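Local atomic coordinates of WbbZ protein (PDB entry 6X1L), a protein that is of unknown function but belongs to the polysaccharide pyruvyl transferase family, and so may transfer pyruvyl groups to surface sugars. Residues T105-S110 with N127-Y132. Sequence-based numbering, arbitrary orientation.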
loop_
_atom_site.group_PDB
_atom_site.type_symbol
_atom_site.label_atom_id
_atom_site.label_comp_id
_atom_site.label_asym_id
_atom_site.label_seq_id
_atom_site.Cartn_x
_atom_site.Cartn_y
_atom_site.Cartn_z
ATOM N N THR A 105 22.045 -8.667 -4.144
ATOM C CA THR A 105 23.236 -7.866 -3.900
ATOM C C THR A 105 23.794 -8.285 -2.547
ATOM O O THR A 105 23.088 -8.223 -1.535
ATOM C CB THR A 105 22.913 -6.370 -3.920
ATOM O OG1 THR A 105 22.702 -5.938 -5.273
ATOM C CG2 THR A 105 24.044 -5.558 -3.302
ATOM N N ILE A 106 25.048 -8.732 -2.535
ATOM C CA ILE A 106 25.687 -9.288 -1.349
ATOM C C ILE A 106 26.964 -8.506 -1.083
ATOM O O ILE A 106 27.743 -8.247 -2.007
ATOM C CB ILE A 106 25.990 -10.788 -1.526
ATOM C CG1 ILE A 106 24.703 -11.563 -1.812
ATOM C CG2 ILE A 106 26.693 -11.345 -0.300
ATOM C CD1 ILE A 106 24.940 -13.017 -2.153
ATOM N N ARG A 107 27.179 -8.128 0.175
ATOM C CA ARG A 107 28.387 -7.420 0.584
ATOM C C ARG A 107 28.903 -8.055 1.863
ATOM O O ARG A 107 28.174 -8.133 2.856
ATOM C CB ARG A 107 28.116 -5.927 0.800
ATOM C CG ARG A 107 27.607 -5.187 -0.430
ATOM C CD ARG A 107 28.687 -5.055 -1.500
ATOM N NE ARG A 107 28.236 -4.239 -2.622
ATOM C CZ ARG A 107 27.713 -4.730 -3.742
ATOM N NH1 ARG A 107 27.585 -6.041 -3.899
ATOM N NH2 ARG A 107 27.316 -3.908 -4.706
ATOM N N GLY A 108 30.155 -8.511 1.838
ATOM C CA GLY A 108 30.711 -9.090 3.041
ATOM C C GLY A 108 30.112 -10.455 3.332
ATOM O O GLY A 108 29.691 -11.188 2.429
ATOM N N TYR A 109 30.064 -10.792 4.623
ATOM C CA TYR A 109 29.647 -12.120 5.076
ATOM C C TYR A 109 30.454 -13.213 4.377
ATOM O O TYR A 109 29.919 -14.238 3.947
ATOM C CB TYR A 109 28.147 -12.323 4.869
ATOM C CG TYR A 109 27.280 -11.486 5.787
ATOM C CD1 TYR A 109 27.594 -11.347 7.133
ATOM C CD2 TYR A 109 26.154 -10.830 5.306
ATOM C CE1 TYR A 109 26.804 -10.582 7.977
ATOM C CE2 TYR A 109 25.358 -10.064 6.144
ATOM C CZ TYR A 109 25.691 -9.944 7.477
ATOM O OH TYR A 109 24.907 -9.185 8.314
ATOM N N SER A 110 31.766 -12.986 4.263
ATOM C CA SER A 110 32.619 -13.943 3.565
ATOM C C SER A 110 32.678 -15.280 4.288
ATOM O O SER A 110 32.794 -16.326 3.639
ATOM C CB SER A 110 34.023 -13.364 3.389
ATOM O OG SER A 110 34.563 -12.924 4.623
ATOM N N ASN A 127 27.408 -6.975 -11.240
ATOM C CA ASN A 127 28.760 -7.484 -11.481
ATOM C C ASN A 127 29.630 -7.463 -10.233
ATOM O O ASN A 127 30.586 -8.243 -10.137
ATOM C CB ASN A 127 29.436 -6.667 -12.582
ATOM C CG ASN A 127 29.128 -7.186 -13.966
ATOM O OD1 ASN A 127 29.208 -8.386 -14.223
ATOM N ND2 ASN A 127 28.772 -6.279 -14.868
ATOM N N ILE A 128 29.352 -6.558 -9.294
ATOM C CA ILE A 128 30.171 -6.471 -8.090
ATOM C C ILE A 128 29.935 -7.686 -7.205
ATOM O O ILE A 128 30.882 -8.299 -6.697
ATOM C CB ILE A 128 29.889 -5.157 -7.341
ATOM C CG1 ILE A 128 30.237 -3.960 -8.226
ATOM C CG2 ILE A 128 30.677 -5.115 -6.038
ATOM C CD1 ILE A 128 30.175 -2.634 -7.510
ATOM N N THR A 129 28.669 -8.062 -7.020
ATOM C CA THR A 129 28.359 -9.270 -6.262
ATOM C C THR A 129 28.877 -10.515 -6.976
ATOM O O THR A 129 29.419 -11.424 -6.337
ATOM C CB THR A 129 26.849 -9.366 -6.030
ATOM O OG1 THR A 129 26.432 -8.280 -5.195
ATOM C CG2 THR A 129 26.487 -10.677 -5.351
ATOM N N PHE A 130 28.734 -10.563 -8.302
ATOM C CA PHE A 130 29.172 -11.730 -9.058
ATOM C C PHE A 130 30.675 -11.939 -8.926
ATOM O O PHE A 130 31.137 -13.057 -8.672
ATOM C CB PHE A 130 28.770 -11.579 -10.526
ATOM C CG PHE A 130 29.128 -12.764 -11.376
ATOM C CD1 PHE A 130 28.515 -13.989 -11.170
ATOM C CD2 PHE A 130 30.070 -12.653 -12.382
ATOM C CE1 PHE A 130 28.842 -15.084 -11.948
ATOM C CE2 PHE A 130 30.402 -13.747 -13.166
ATOM C CZ PHE A 130 29.786 -14.964 -12.948
ATOM N N ASP A 131 31.458 -10.870 -9.091
ATOM C CA ASP A 131 32.907 -10.999 -8.966
ATOM C C ASP A 131 33.318 -11.304 -7.533
ATOM O O ASP A 131 34.315 -11.997 -7.311
ATOM C CB ASP A 131 33.598 -9.727 -9.455
ATOM C CG ASP A 131 33.436 -9.516 -10.943
ATOM O OD1 ASP A 131 33.086 -10.487 -11.643
ATOM O OD2 ASP A 131 33.665 -8.382 -11.413
ATOM N N TYR A 132 32.563 -10.808 -6.552
ATOM C CA TYR A 132 32.871 -11.113 -5.160
ATOM C C TYR A 132 32.668 -12.595 -4.866
ATOM O O TYR A 132 33.584 -13.271 -4.375
ATOM C CB TYR A 132 32.012 -10.242 -4.239
ATOM C CG TYR A 132 32.001 -10.689 -2.795
ATOM C CD1 TYR A 132 33.183 -10.976 -2.124
ATOM C CD2 TYR A 132 30.805 -10.805 -2.099
ATOM C CE1 TYR A 132 33.171 -11.384 -0.807
ATOM C CE2 TYR A 132 30.784 -11.207 -0.784
ATOM C CZ TYR A 132 31.968 -11.494 -0.140
ATOM O OH TYR A 132 31.944 -11.897 1.173
#
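Ile106 and Thr129 bring their CA atoms to 5.6 Å, where the extended loop that follows strand 98-104 passes the first turns of helix 127-135. Thr129 suits this spot because its two branches do different work. OG1, anti to the carbonyl carbon, accepts a nearly straight hydrogen bond from Ile106 N at 3.0 Å and a more bent one from Arg107 NH1 at 2.8 Å. CG2 packs on Ile106 CB at 3.9 Å; the branched isoleucine also sends its own CG2 to CE2 of the Tyr132 ring.

Arg107 CB points away from the helix, but CG already turns back, and the bend at chi2 (-70°) carries CD on in that direction. Arginine's flat, many-donor end takes methyls on its faces, Ile128 CG2 and Thr105 CG2, both offset toward the rim, and acceptors at its edge. Ile106 O, 2.9 Å from NH1, and Thr129 OG1 lie near the guanidinium plane, helping set its rotation; NE is hydrogen-bonded to Tyr248 O.

Tyrosine is long enough for Tyr132 OH to donate to Gly108 O at 2.7 Å, from above the carbonyl plane. Phi 73° with psi -151° is rare for residues bearing side chains, so glycine suits this point before helix 110-115.

The contact joins this loop to the helix after adjacent parallel strand 120-124. Its buried threonine hydroxyl takes two N-H donors while hydrogen-bonding Glu126 OE2, probably as donor; Glu126, only a long, weak ion-pair partner of Arg107, may offset part of its charge.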